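Local coordinates for L-lysine 6-oxidase (Marinomonas mediterranea, PDB 3WEU), which oxidises the side-chain amine of L-lysine with a cysteine tryptophylquinone cofactor, releasing ammonium and the hydrogen peroxide that makes it antibacterial, at residues A2-P7 and K64-S69; S77-N82 and V230-D235; G285-D290 and D406-F411; Y309-N314 and D588-E593; I610-G615 and S627-I632. All coordinates share one frame; numbering follows the deposited sequence.

How the contacts relate
Contacts 1 and 2 belong to one mixed sheet of the N-terminal part of the chain; their centres lie about 14 Å apart, and Leu-3 of contact 1 packs on Val-230 and Tyr-232 of contact 2. Contact 3, about 30 Å from contact 1 between centres, joins a two-stranded sheet to helix 407-418; its nearest atoms come within about 9 Å of contact 4. Contacts 4 and 5 are neighbours, about 10 Å between centres, sharing the antiparallel strands 588-590 and 609-611. In sequence, contact 1 closes before contact 2 opens, contacts 3 and 4 alternate their segments, and contact 5 follows. Contacts 1 to 4 thus join distant parts of the chain, whereas contact 5 is local.

Contact 1: A2-P7 and K64-S69; sequences ALSVHP and KVFGAS
Lys-64 N donates to His-6 O over 2.8 Å, the shortest direct hydrogen bond here between strands 4-13 and 58-66, antiparallel neighbours in the N-terminal mixed sheet. His-6 N returns a bond to Lys-64 O, and its N-H...O angle of 167° marks a straight contact. The next hydrogen-bonded pair is Ser-4 with Phe-66, where Phe-66 N reaches Ser-4 O at 2.9 Å. Between the two pairs sits the non-hydrogen-bonded pair Val-5 and Val-65, whose CA atoms come within 4.4 Å. On their face of the sheet, Val-65 CG2, anti to the backbone N, lies 4.1 Å from Leu-3 CB and also near Val-5 CG2. His-6 and Phe-66 share the other face with Ser-4 and Lys-64. His-6 CD2 approaches Phe-66 CD1 at 3.7 Å, and the ring planes are inclined by 57°, an oblique meeting. Helix 433-439 borders this face: Met-434 touches both side chains, and His-6 ND1 is hydrogen-bonded to Asp-435. Next to the Ser-4/Phe-66 pair a water lies between Ser-4 OG and Gly-67 O. Backbone bonds therefore fix the register, with apolar packing of the valines and Leu-3 on one face and the aromatic pair against the helix on the other.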
# COMPACT_ATOMS: atom_id res chain seq x y z
N ALA A 2 0.18 37.38 47.54
CA ALA A 2 0.42 36.35 46.52
C ALA A 2 -0.39 36.78 45.25
O ALA A 2 -1.46 37.37 45.37
CB ALA A 2 -0.03 35.01 47.05
N LEU A 3 0.14 36.54 44.05
CA LEU A 3 -0.62 36.89 42.81
C LEU A 3 -1.36 35.65 42.32
O LEU A 3 -0.96 34.58 42.67
CB LEU A 3 0.36 37.22 41.77
CG LEU A 3 1.30 38.36 42.03
CD1 LEU A 3 2.28 38.39 40.88
CD2 LEU A 3 0.51 39.64 42.14
N SER A 4 -2.37 35.75 41.45
CA SER A 4 -2.87 34.53 40.81
C SER A 4 -3.03 34.87 39.35
O SER A 4 -3.26 36.01 38.99
CB SER A 4 -4.16 34.08 41.50
OG SER A 4 -5.07 35.05 41.20
N VAL A 5 -2.78 33.89 38.51
CA VAL A 5 -2.97 34.02 37.07
C VAL A 5 -4.22 33.23 36.68
O VAL A 5 -4.48 32.13 37.21
CB VAL A 5 -1.75 33.47 36.37
CG1 VAL A 5 -1.93 33.34 34.85
CG2 VAL A 5 -0.51 34.28 36.73
N HIS A 6 -5.03 33.83 35.85
CA HIS A 6 -6.19 33.14 35.30
C HIS A 6 -6.26 33.32 33.78
O HIS A 6 -5.95 34.42 33.26
CB HIS A 6 -7.46 33.61 35.94
CG HIS A 6 -7.51 33.37 37.40
ND1 HIS A 6 -7.72 32.11 37.93
CD2 HIS A 6 -7.39 34.22 38.47
CE1 HIS A 6 -7.66 32.19 39.26
NE2 HIS A 6 -7.49 33.46 39.60
N PRO A 7 -6.75 32.31 33.07
CA PRO A 7 -7.20 31.01 33.63
C PRO A 7 -6.01 30.14 34.17
O PRO A 7 -4.87 30.29 33.75
CB PRO A 7 -7.76 30.28 32.39
CG PRO A 7 -6.97 30.83 31.25
CD PRO A 7 -6.84 32.33 31.60
N LYS A 64 -4.67 36.83 32.52
CA LYS A 64 -4.72 38.04 33.39
C LYS A 64 -4.08 37.65 34.72
O LYS A 64 -4.10 36.46 35.11
CB LYS A 64 -6.10 38.47 33.60
CG LYS A 64 -6.76 38.92 32.29
CD LYS A 64 -8.17 39.47 32.55
CE LYS A 64 -8.90 39.66 31.23
NZ LYS A 64 -10.28 40.20 31.46
N VAL A 65 -3.45 38.62 35.36
CA VAL A 65 -2.81 38.39 36.66
C VAL A 65 -3.48 39.34 37.63
O VAL A 65 -3.86 40.48 37.28
CB VAL A 65 -1.27 38.53 36.58
CG1 VAL A 65 -0.92 39.88 36.00
CG2 VAL A 65 -0.60 38.32 37.94
N PHE A 66 -3.67 38.84 38.86
CA PHE A 66 -4.43 39.55 39.87
C PHE A 66 -3.66 39.65 41.16
O PHE A 66 -2.97 38.70 41.52
CB PHE A 66 -5.73 38.78 40.15
CG PHE A 66 -6.63 38.73 38.97
CD1 PHE A 66 -6.42 37.80 37.98
CD2 PHE A 66 -7.63 39.66 38.80
CE1 PHE A 66 -7.27 37.76 36.87
CE2 PHE A 66 -8.46 39.62 37.67
CZ PHE A 66 -8.23 38.69 36.70
N GLY A 67 -3.83 40.75 41.88
CA GLY A 67 -3.16 40.95 43.15
C GLY A 67 -3.92 40.31 44.30
O GLY A 67 -4.92 39.56 44.09
N ALA A 68 -3.43 40.58 45.51
CA ALA A 68 -3.77 39.80 46.71
C ALA A 68 -5.23 40.00 47.05
O ALA A 68 -5.88 39.08 47.56
CB ALA A 68 -2.91 40.21 47.89
N SER A 69 -5.74 41.19 46.71
CA SER A 69 -7.14 41.54 46.90
C SER A 69 -7.97 41.23 45.64
O SER A 69 -9.03 41.77 45.45
CB SER A 69 -7.22 43.02 47.16
OG SER A 69 -6.77 43.71 46.01
O HOH W 1 -5.02 36.98 43.44

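Contact 2: S77-N82 and V230-D235; sequences SPNVKN and VTYSDD
Thr-231 O takes two backbone donors, Lys-81 N at 2.8 Å and Asn-82 N at 3.1 Å, the signature of a classic beta bulge. Both donors lie in the plane of the carbonyl, and the register shifts by one residue between the pairs Val-80/Tyr-232 and Asn-82/Thr-231. Thr-231 N closes the latter pair on Asn-82 O, with an N-H...O angle of 170°. In this packed part Val-80 CG2 lies 4.2 Å from Val-230 CG1, which itself sits over one face of the Tyr-232 ring, offset toward the rim. Asn-79 O comes to the edge of that ring, near its plane.

The solvent side is exposed and polar. Asn-79 CG is anti to the backbone N (chi1 -161°), and Asn-79 OD1 accepts from Ser-233 OG over 3.1 Å. Ser-233 N donates to Asn-79 O from above the carbonyl plane. The exposed Lys-81 chain bends at chi3 (-104°), and its CD passes 3.4 Å from Tyr-232 O. Its NZ forms a salt bridge to Asp-235 OD1 at 2.8 Å, on the syn side of the carboxylate.

The bulge lies at the start of strand 80-91 and the end of strand 223-232, antiparallel neighbours in the N-terminal mixed sheet, just before the type I turn from Tyr-232 to Asp-235 that leads into strand 237-247; Leu-3 touches Val-230 and Tyr-232, while Tyr-232 OH is hydrogen-bonded to Glu-238 on that next strand.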
# COMPACT_ATOMS: atom_id res chain seq x y z
N SER A 77 -1.35 49.68 36.17
CA SER A 77 -1.62 49.72 37.58
C SER A 77 -0.51 50.54 38.30
O SER A 77 0.68 50.44 37.95
CB SER A 77 -1.63 48.32 38.21
OG SER A 77 -2.53 47.49 37.52
N PRO A 78 -0.90 51.28 39.34
CA PRO A 78 0.14 51.92 40.14
C PRO A 78 1.15 50.91 40.77
O PRO A 78 0.80 49.79 41.24
CB PRO A 78 -0.64 52.66 41.25
CG PRO A 78 -2.08 52.23 41.16
CD PRO A 78 -2.23 51.29 39.99
N ASN A 79 2.39 51.30 40.74
CA ASN A 79 3.46 50.57 41.40
C ASN A 79 3.88 49.36 40.55
O ASN A 79 4.73 48.61 40.97
CB ASN A 79 3.14 50.18 42.88
CG ASN A 79 4.41 49.81 43.72
OD1 ASN A 79 5.49 50.39 43.55
ND2 ASN A 79 4.27 48.83 44.63
N VAL A 80 3.25 49.16 39.39
CA VAL A 80 3.72 48.14 38.47
C VAL A 80 4.64 48.74 37.42
O VAL A 80 4.27 49.63 36.64
CB VAL A 80 2.57 47.38 37.77
CG1 VAL A 80 3.12 46.39 36.74
CG2 VAL A 80 1.77 46.62 38.81
N LYS A 81 5.84 48.21 37.33
CA LYS A 81 6.68 48.67 36.29
C LYS A 81 6.83 47.67 35.17
O LYS A 81 7.10 48.05 34.08
CB LYS A 81 8.03 49.14 36.89
CG LYS A 81 9.17 48.16 36.89
CD LYS A 81 10.38 48.72 37.69
CE LYS A 81 11.48 49.20 36.84
NZ LYS A 81 12.65 49.69 37.66
N ASN A 82 6.66 46.36 35.40
CA ASN A 82 6.65 45.44 34.25
C ASN A 82 5.90 44.20 34.61
O ASN A 82 5.75 43.92 35.77
CB ASN A 82 8.05 45.02 33.83
CG ASN A 82 8.09 44.58 32.36
OD1 ASN A 82 7.14 44.73 31.57
ND2 ASN A 82 9.21 44.02 32.00
N VAL A 230 5.66 39.90 37.96
CA VAL A 230 5.26 41.25 38.04
C VAL A 230 6.34 41.98 38.85
O VAL A 230 6.64 41.58 40.00
CB VAL A 230 3.97 41.37 38.86
CG1 VAL A 230 3.60 42.84 39.13
CG2 VAL A 230 2.82 40.67 38.09
N THR A 231 6.91 43.01 38.24
CA THR A 231 7.99 43.77 38.88
C THR A 231 7.39 45.10 39.29
O THR A 231 6.81 45.83 38.47
CB THR A 231 9.16 43.91 37.93
OG1 THR A 231 9.63 42.61 37.55
CG2 THR A 231 10.32 44.71 38.59
N TYR A 232 7.53 45.43 40.56
CA TYR A 232 7.00 46.66 41.07
C TYR A 232 8.01 47.82 40.97
O TYR A 232 9.15 47.59 40.63
CB TYR A 232 6.57 46.47 42.49
CG TYR A 232 5.56 45.37 42.64
CD1 TYR A 232 4.22 45.58 42.31
CD2 TYR A 232 5.94 44.14 43.16
CE1 TYR A 232 3.28 44.55 42.46
CE2 TYR A 232 5.02 43.10 43.31
CZ TYR A 232 3.69 43.32 42.96
OH TYR A 232 2.81 42.29 43.14
N SER A 233 7.59 49.04 41.25
CA SER A 233 8.47 50.25 41.02
C SER A 233 9.77 50.20 41.73
O SER A 233 10.72 50.79 41.27
CB SER A 233 7.79 51.52 41.47
OG SER A 233 6.52 51.55 40.89
N ASP A 234 9.83 49.51 42.85
CA ASP A 234 11.03 49.38 43.62
C ASP A 234 11.86 48.19 43.23
O ASP A 234 12.79 47.85 43.94
CB ASP A 234 10.68 49.34 45.09
CG ASP A 234 9.96 48.03 45.49
OD1 ASP A 234 9.67 47.16 44.62
OD2 ASP A 234 9.68 47.92 46.70
N ASP A 235 11.57 47.57 42.09
CA ASP A 235 12.30 46.38 41.64
C ASP A 235 12.08 45.09 42.40
O ASP A 235 12.68 44.05 42.00
CB ASP A 235 13.79 46.62 41.38
CG ASP A 235 14.00 47.66 40.26
OD1 ASP A 235 13.55 47.41 39.09
OD2 ASP A 235 14.54 48.73 40.55

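Contact 3: G285-D290 and D406-F411; sequences GHYKSD and DATQLF. With SO4 (sulfate ion), chain D; EDO (1,2-ethanediol), chain O.
Tyr-287 of strand 286-287 meets Ala-407, Thr-408 and Phe-411 in the first turns of helix 407-418. Asp-406, the N-cap, does not touch the strand, but its OD1 accepts from Gln-409 N at 2.9 Å, nearly straight at 174°. Gln-409 OE1 in turn accepts from Asp-406 N, so the two residues close a capping box that fixes the start of the helix. Ala-407 comes next, its CB 3.6 Å from Tyr-287 OH. Thr-408 carries the polar bond: Tyr-287 OH donates to Thr-408 OG1 over 2.6 Å, with the acceptor at the edge of the phenol ring, near its plane. The two side chains cross at about a right angle. Thr-408 OG1 is also hydrogen-bonded to Asp-267 of helix 261-272, which ties the phenol to a second helix.

This is a strand-to-helix packing site at the surface, and the short strand that supplies the tyrosine pairs with strand 280-281, where Gly-285 and His-286 form a G1 beta bulge. A sulfate and an ethanediol, both probably from the crystallisation liquor, lie beside this strand; the sulfate's exact place is doubtful.

One helical turn on from Ala-407, Phe-411 places CG anti to the backbone N (chi1 168°), and its ring forms an offset stack on Tyr-287. The centroids of the Tyr-287 and Phe-411 rings are 4.5 Å apart and the planes differ by 13°. The side chains run past each other in opposite directions: Phe-411 CB sits over the centre of the Tyr-287 ring, while Tyr-287 CB lies over the Phe-411 face, 3.4 Å from CE1. The Phe-411 edge ends against Lys-288 O, which approaches CZ at 3.3 Å.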
# COMPACT_ATOMS: atom_id res chain seq x y z
N GLY A 285 -13.75 9.79 52.96
CA GLY A 285 -13.79 9.42 51.56
C GLY A 285 -15.16 9.21 51.00
O GLY A 285 -15.34 8.44 50.04
N HIS A 286 -16.14 9.90 51.56
CA HIS A 286 -17.51 9.84 51.07
C HIS A 286 -18.16 11.19 50.92
O HIS A 286 -17.89 12.14 51.67
CB HIS A 286 -18.39 8.96 51.97
CG HIS A 286 -17.92 7.54 52.07
ND1 HIS A 286 -17.22 7.06 53.17
CD2 HIS A 286 -17.97 6.52 51.20
CE1 HIS A 286 -16.94 5.79 53.00
NE2 HIS A 286 -17.37 5.44 51.80
N TYR A 287 -19.05 11.27 49.94
CA TYR A 287 -19.90 12.44 49.84
C TYR A 287 -20.78 12.57 51.07
O TYR A 287 -21.05 11.59 51.76
CB TYR A 287 -20.76 12.38 48.58
CG TYR A 287 -19.96 12.56 47.31
CD1 TYR A 287 -19.68 13.83 46.81
CD2 TYR A 287 -19.48 11.47 46.63
CE1 TYR A 287 -18.95 14.00 45.63
CE2 TYR A 287 -18.71 11.61 45.48
CZ TYR A 287 -18.49 12.88 44.96
OH TYR A 287 -17.71 13.04 43.83
N LYS A 288 -21.21 13.78 51.34
CA LYS A 288 -22.11 14.07 52.46
C LYS A 288 -23.55 14.10 52.02
O LYS A 288 -23.95 15.00 51.25
CB LYS A 288 -21.74 15.42 53.10
CG LYS A 288 -20.33 15.42 53.65
CD LYS A 288 -20.05 16.69 54.42
CE LYS A 288 -18.73 16.54 55.11
NZ LYS A 288 -18.42 17.81 55.79
N SER A 289 -24.33 13.13 52.53
CA SER A 289 -25.73 13.02 52.13
C SER A 289 -26.65 14.15 52.54
O SER A 289 -27.77 14.25 52.03
CB SER A 289 -26.34 11.67 52.56
OG SER A 289 -26.20 11.51 53.94
N ASP A 290 -26.22 15.01 53.46
CA ASP A 290 -27.00 16.18 53.75
C ASP A 290 -26.71 17.38 52.86
O ASP A 290 -27.36 18.40 53.02
CB ASP A 290 -26.88 16.58 55.23
CG ASP A 290 -25.46 16.72 55.70
OD1 ASP A 290 -24.51 16.45 54.93
OD2 ASP A 290 -25.28 17.03 56.91
N ASP A 406 -19.41 12.09 35.70
CA ASP A 406 -18.37 11.99 36.70
C ASP A 406 -19.01 11.87 38.08
O ASP A 406 -20.19 12.08 38.24
CB ASP A 406 -17.27 13.09 36.57
CG ASP A 406 -17.68 14.47 36.99
OD1 ASP A 406 -18.32 14.60 38.06
OD2 ASP A 406 -17.25 15.48 36.30
N ALA A 407 -18.22 11.47 39.06
CA ALA A 407 -18.75 11.09 40.35
C ALA A 407 -19.42 12.25 41.06
O ALA A 407 -20.46 12.06 41.69
CB ALA A 407 -17.65 10.50 41.23
N THR A 408 -18.93 13.45 40.82
CA THR A 408 -19.52 14.65 41.45
C THR A 408 -20.82 15.06 40.78
O THR A 408 -21.84 15.30 41.45
CB THR A 408 -18.48 15.77 41.60
OG1 THR A 408 -17.40 15.24 42.41
CG2 THR A 408 -19.10 17.04 42.21
N GLN A 409 -20.84 15.05 39.42
CA GLN A 409 -22.09 15.29 38.76
C GLN A 409 -23.13 14.33 39.22
O GLN A 409 -24.27 14.68 39.43
CB GLN A 409 -21.92 15.19 37.25
CG GLN A 409 -21.02 16.21 36.64
CD GLN A 409 -20.79 15.96 35.15
OE1 GLN A 409 -20.32 14.86 34.76
NE2 GLN A 409 -21.20 16.91 34.33
N LEU A 410 -22.76 13.07 39.32
CA LEU A 410 -23.79 12.06 39.61
C LEU A 410 -24.25 12.15 41.07
O LEU A 410 -25.45 12.01 41.37
CB LEU A 410 -23.24 10.70 39.29
CG LEU A 410 -24.19 9.55 39.50
CD1 LEU A 410 -25.30 9.54 38.44
CD2 LEU A 410 -23.50 8.19 39.52
N PHE A 411 -23.33 12.48 41.97
CA PHE A 411 -23.71 12.72 43.36
C PHE A 411 -24.80 13.83 43.44
O PHE A 411 -25.83 13.71 44.08
CB PHE A 411 -22.51 13.14 44.19
CG PHE A 411 -22.91 13.66 45.52
CD1 PHE A 411 -23.49 12.81 46.42
CD2 PHE A 411 -22.87 15.00 45.78
CE1 PHE A 411 -23.95 13.27 47.65
CE2 PHE A 411 -23.31 15.48 46.99
CZ PHE A 411 -23.87 14.61 47.93
S SO4 D . -19.99 7.89 48.38
O1 SO4 D . -19.86 6.58 49.03
O2 SO4 D . -19.02 8.84 48.89
O3 SO4 D . -19.80 7.65 46.95
O4 SO4 D . -21.24 8.58 48.62
C1 EDO O . -12.69 8.07 45.28
O1 EDO O . -12.43 9.45 45.52
C2 EDO O . -13.46 7.70 46.52
O2 EDO O . -14.33 8.81 46.85

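Contact 4: Y309-N314 and D588-E593; sequences YQWVSN and DVLTGE
Asp-588 N donates to Val-312 O over 3.1 Å, a direct backbone bond in which the N-H...O angle is 163° and the donor stands well above the carbonyl plane, 67° out of it. Two waters extend this link. One donates to both Gln-310 O and Asp-588 O, and the other donates to Trp-311 O while accepting from Leu-590 N at 3.0 Å. Among the side chains, Trp-311 CZ3 touches Leu-590 CD1 at 3.7 Å, with the methyl at the edge of the indole, near its plane; the indole also meets the Phe-645 ring. Val-312 CG1 packs 4.2 Å from Val-589 CG1; both valines also touch Ile-632 of strand 631-634. At the other end Asn-314 ND2 lies 3.6 Å from Asp-588 CG, the two side chains crossing at about a right angle. Their stronger polar partners are outside: Asp-588 OD1 is hydrogen-bonded to Tyr-579 OH, and Asn-314 OD1 to Gln-609 NE2. Within the loop, Ser-313 OG and Val-312 N reach Tyr-309 O from opposite faces of its plane, the serine at 2.8 Å.

The loop after helix 295-308 thus joins strand 588-590, the antiparallel partner of 609-611, and Val-312 touches Pro-582, next to the cofactor residue Trp-581. The waters supply donors to three carbonyls and an acceptor to Leu-590 N, where the backbones are close but not oriented for direct pairing.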
# COMPACT_ATOMS: atom_id res chain seq x y z
N TYR A 309 -27.08 17.88 22.02
CA TYR A 309 -26.38 16.84 21.24
C TYR A 309 -27.08 16.53 19.91
O TYR A 309 -26.46 16.13 18.93
CB TYR A 309 -26.19 15.56 22.07
CG TYR A 309 -24.97 15.56 22.94
CD1 TYR A 309 -24.55 16.69 23.62
CD2 TYR A 309 -24.20 14.41 23.11
CE1 TYR A 309 -23.47 16.67 24.43
CE2 TYR A 309 -23.10 14.38 23.94
CZ TYR A 309 -22.74 15.51 24.60
OH TYR A 309 -21.64 15.47 25.42
N GLN A 310 -28.41 16.74 19.88
CA GLN A 310 -29.18 16.49 18.64
C GLN A 310 -28.69 17.23 17.39
O GLN A 310 -29.04 16.81 16.27
CB GLN A 310 -30.65 16.83 18.92
CG GLN A 310 -30.87 18.33 19.20
CD GLN A 310 -32.34 18.65 19.42
OE1 GLN A 310 -33.14 18.65 18.49
NE2 GLN A 310 -32.71 18.98 20.65
N TRP A 311 -27.94 18.33 17.57
CA TRP A 311 -27.49 19.10 16.42
C TRP A 311 -26.27 18.48 15.73
O TRP A 311 -25.89 18.93 14.66
CB TRP A 311 -27.15 20.50 16.81
CG TRP A 311 -28.37 21.24 17.38
CD1 TRP A 311 -28.56 21.61 18.69
CD2 TRP A 311 -29.48 21.72 16.65
NE1 TRP A 311 -29.78 22.24 18.80
CE2 TRP A 311 -30.36 22.35 17.57
CE3 TRP A 311 -29.83 21.70 15.30
CZ2 TRP A 311 -31.55 22.99 17.16
CZ3 TRP A 311 -31.02 22.30 14.92
CH2 TRP A 311 -31.86 22.95 15.86
N VAL A 312 -25.69 17.48 16.37
CA VAL A 312 -24.45 16.88 15.94
C VAL A 312 -24.46 15.37 15.97
O VAL A 312 -23.45 14.76 15.60
CB VAL A 312 -23.25 17.46 16.71
CG1 VAL A 312 -22.95 18.90 16.34
CG2 VAL A 312 -23.48 17.38 18.20
N SER A 313 -25.56 14.75 16.43
CA SER A 313 -25.65 13.30 16.58
C SER A 313 -27.13 12.93 16.65
O SER A 313 -27.97 13.80 16.99
CB SER A 313 -24.91 12.87 17.85
OG SER A 313 -25.48 13.47 18.99
N ASN A 314 -27.43 11.65 16.50
CA ASN A 314 -28.77 11.12 16.68
C ASN A 314 -28.84 10.35 17.98
O ASN A 314 -28.51 9.18 18.04
CB ASN A 314 -29.19 10.28 15.49
CG ASN A 314 -29.41 11.13 14.27
OD1 ASN A 314 -30.06 12.15 14.34
ND2 ASN A 314 -28.83 10.72 13.16
N ASP A 588 -23.63 13.85 12.68
CA ASP A 588 -24.88 14.01 11.94
C ASP A 588 -25.31 15.46 12.12
O ASP A 588 -25.64 15.86 13.23
CB ASP A 588 -25.91 13.06 12.48
CG ASP A 588 -25.37 11.65 12.61
OD1 ASP A 588 -24.86 11.28 13.68
OD2 ASP A 588 -25.38 10.95 11.59
N VAL A 589 -25.23 16.22 11.04
CA VAL A 589 -25.40 17.68 11.07
C VAL A 589 -26.29 18.16 9.95
O VAL A 589 -26.49 17.43 8.95
CB VAL A 589 -24.05 18.41 10.98
CG1 VAL A 589 -23.19 18.10 12.18
CG2 VAL A 589 -23.33 18.14 9.68
N LEU A 590 -26.82 19.38 10.11
CA LEU A 590 -27.76 19.95 9.12
C LEU A 590 -27.02 20.82 8.14
O LEU A 590 -26.13 21.62 8.54
CB LEU A 590 -28.84 20.78 9.86
CG LEU A 590 -29.69 20.06 10.90
CD1 LEU A 590 -30.72 21.06 11.44
CD2 LEU A 590 -30.40 18.90 10.21
N THR A 591 -27.33 20.65 6.85
CA THR A 591 -26.80 21.51 5.87
C THR A 591 -27.34 22.90 6.06
O THR A 591 -28.51 23.10 6.39
CB THR A 591 -27.15 21.06 4.43
OG1 THR A 591 -28.57 20.84 4.40
CG2 THR A 591 -26.44 19.81 4.10
N GLY A 592 -26.48 23.86 5.76
CA GLY A 592 -26.71 25.28 6.06
C GLY A 592 -26.73 26.31 4.90
O GLY A 592 -26.94 27.50 5.16
N GLU A 593 -26.39 25.92 3.67
CA GLU A 593 -26.29 26.92 2.57
C GLU A 593 -27.72 27.28 2.15
O GLU A 593 -28.45 26.43 1.71
CB GLU A 593 -25.50 26.32 1.41
CG GLU A 593 -24.06 25.91 1.82
CD GLU A 593 -23.14 27.04 2.17
OE1 GLU A 593 -23.49 28.23 1.84
OE2 GLU A 593 -22.10 26.77 2.81
O HOH W 2 -28.38 16.78 13.53
O HOH W 3 -26.40 20.83 12.65

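Contact 5: I610-G615 and S627-I632; sequences INYARG and SALAFI
Tyr-612, which meets Ala-630 through its phenol, lies in the type I beta turn from Asn-611 to Arg-614 at the end of strand 609-611. The contact joins this turn to the residues entering strand 631-634, with helix 619-625 between them in sequence. Asn-611 O accepts from Arg-614 N; Arg-614 NH1 adds a second bond at 2.8 Å, the two donors coming from opposite faces of the carbonyl plane. Tyr-612 OH donates to Ala-630 O over 2.7 Å, and this acceptor lies at the edge of the ring, in its plane. Leu-629 CB comes within 3.3 Å of the same Tyr-612 OH, while Ile-632 CD1 approaches Tyr-612 CE1 obliquely at 3.9 Å. A water donates to Tyr-612 O and accepts from Ala-630 N at 3.0 Å. Ala-613 follows, its CA 4.0 Å from Leu-629 CD2. Arg-614 then turns its guanidinium back over Ile-610, with CG1 lying against one face, and its NH2 forms a salt bridge to Glu-647. Phe-513 of helix 510-515 touches both Tyr-612 and Leu-629. In this buried contact the phenol hydroxyl and the water satisfy both the carbonyl and the amide of Ala-630, so apolar packing around the ring is achieved without stranding those backbone polar groups.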
# COMPACT_ATOMS: atom_id res chain seq x y z
N ILE A 610 -26.92 15.31 7.30
CA ILE A 610 -25.98 14.52 6.51
C ILE A 610 -24.74 14.32 7.30
O ILE A 610 -24.54 14.87 8.36
CB ILE A 610 -25.59 15.23 5.17
CG1 ILE A 610 -24.64 16.39 5.32
CG2 ILE A 610 -26.80 15.59 4.38
CD1 ILE A 610 -24.98 17.44 6.28
N ASN A 611 -23.85 13.49 6.78
CA ASN A 611 -22.61 13.22 7.51
C ASN A 611 -21.64 14.42 7.50
O ASN A 611 -21.25 15.00 6.44
CB ASN A 611 -21.92 11.97 6.99
CG ASN A 611 -20.60 11.70 7.74
OD1 ASN A 611 -19.50 11.99 7.28
ND2 ASN A 611 -20.74 11.10 8.90
N TYR A 612 -21.23 14.78 8.70
CA TYR A 612 -20.36 15.94 8.89
C TYR A 612 -19.03 15.85 8.08
O TYR A 612 -18.49 16.84 7.60
CB TYR A 612 -20.01 16.07 10.38
CG TYR A 612 -18.98 17.13 10.72
CD1 TYR A 612 -19.31 18.48 10.72
CD2 TYR A 612 -17.68 16.79 11.03
CE1 TYR A 612 -18.40 19.45 11.02
CE2 TYR A 612 -16.77 17.74 11.35
CZ TYR A 612 -17.13 19.08 11.31
OH TYR A 612 -16.23 20.04 11.58
N ALA A 613 -18.44 14.66 8.07
CA ALA A 613 -17.14 14.47 7.43
C ALA A 613 -17.24 13.94 6.01
O ALA A 613 -16.26 13.43 5.52
CB ALA A 613 -16.31 13.50 8.25
N ARG A 614 -18.36 14.10 5.35
CA ARG A 614 -18.57 13.48 4.04
C ARG A 614 -17.45 14.01 3.12
O ARG A 614 -17.17 15.20 3.07
CB ARG A 614 -19.93 13.78 3.53
CG ARG A 614 -20.24 15.28 3.31
CD ARG A 614 -21.71 15.57 3.24
NE ARG A 614 -21.91 17.00 3.07
CZ ARG A 614 -21.77 17.91 4.03
NH1 ARG A 614 -21.40 17.57 5.28
NH2 ARG A 614 -21.98 19.22 3.73
N GLY A 615 -16.85 13.10 2.37
CA GLY A 615 -15.80 13.44 1.46
C GLY A 615 -14.40 13.21 1.98
O GLY A 615 -13.46 13.10 1.20
N SER A 627 -9.14 21.24 7.74
CA SER A 627 -9.54 22.60 7.77
C SER A 627 -10.65 22.92 6.84
O SER A 627 -11.18 24.05 6.87
CB SER A 627 -8.37 23.59 7.56
OG SER A 627 -7.85 23.53 6.26
N ALA A 628 -11.03 21.96 5.99
CA ALA A 628 -12.11 22.17 5.06
C ALA A 628 -13.48 22.00 5.72
O ALA A 628 -14.50 22.41 5.16
CB ALA A 628 -12.01 21.18 3.93
N LEU A 629 -13.50 21.42 6.91
CA LEU A 629 -14.79 21.05 7.56
C LEU A 629 -15.53 22.22 8.12
O LEU A 629 -14.97 23.31 8.32
CB LEU A 629 -14.62 19.99 8.65
CG LEU A 629 -14.04 18.69 8.08
CD1 LEU A 629 -13.45 17.76 9.12
CD2 LEU A 629 -15.09 17.91 7.30
N ALA A 630 -16.83 22.04 8.31
CA ALA A 630 -17.70 23.09 8.72
C ALA A 630 -17.58 23.40 10.21
O ALA A 630 -17.21 22.53 11.02
CB ALA A 630 -19.13 22.68 8.46
N PHE A 631 -18.00 24.59 10.56
CA PHE A 631 -18.28 24.93 11.94
C PHE A 631 -19.77 24.90 12.12
O PHE A 631 -20.54 25.58 11.38
CB PHE A 631 -17.78 26.34 12.25
CG PHE A 631 -16.30 26.40 12.42
CD1 PHE A 631 -15.47 26.35 11.31
CD2 PHE A 631 -15.73 26.34 13.69
CE1 PHE A 631 -14.08 26.32 11.46
CE2 PHE A 631 -14.34 26.32 13.86
CZ PHE A 631 -13.52 26.33 12.73
N ILE A 632 -20.18 24.15 13.11
CA ILE A 632 -21.62 24.00 13.44
C ILE A 632 -21.98 25.13 14.38
O ILE A 632 -21.40 25.27 15.44
CB ILE A 632 -21.93 22.64 14.09
CG1 ILE A 632 -21.29 21.51 13.32
CG2 ILE A 632 -23.43 22.42 14.25
CD1 ILE A 632 -21.61 21.44 11.82
O HOH W 4 -18.50 19.66 7.54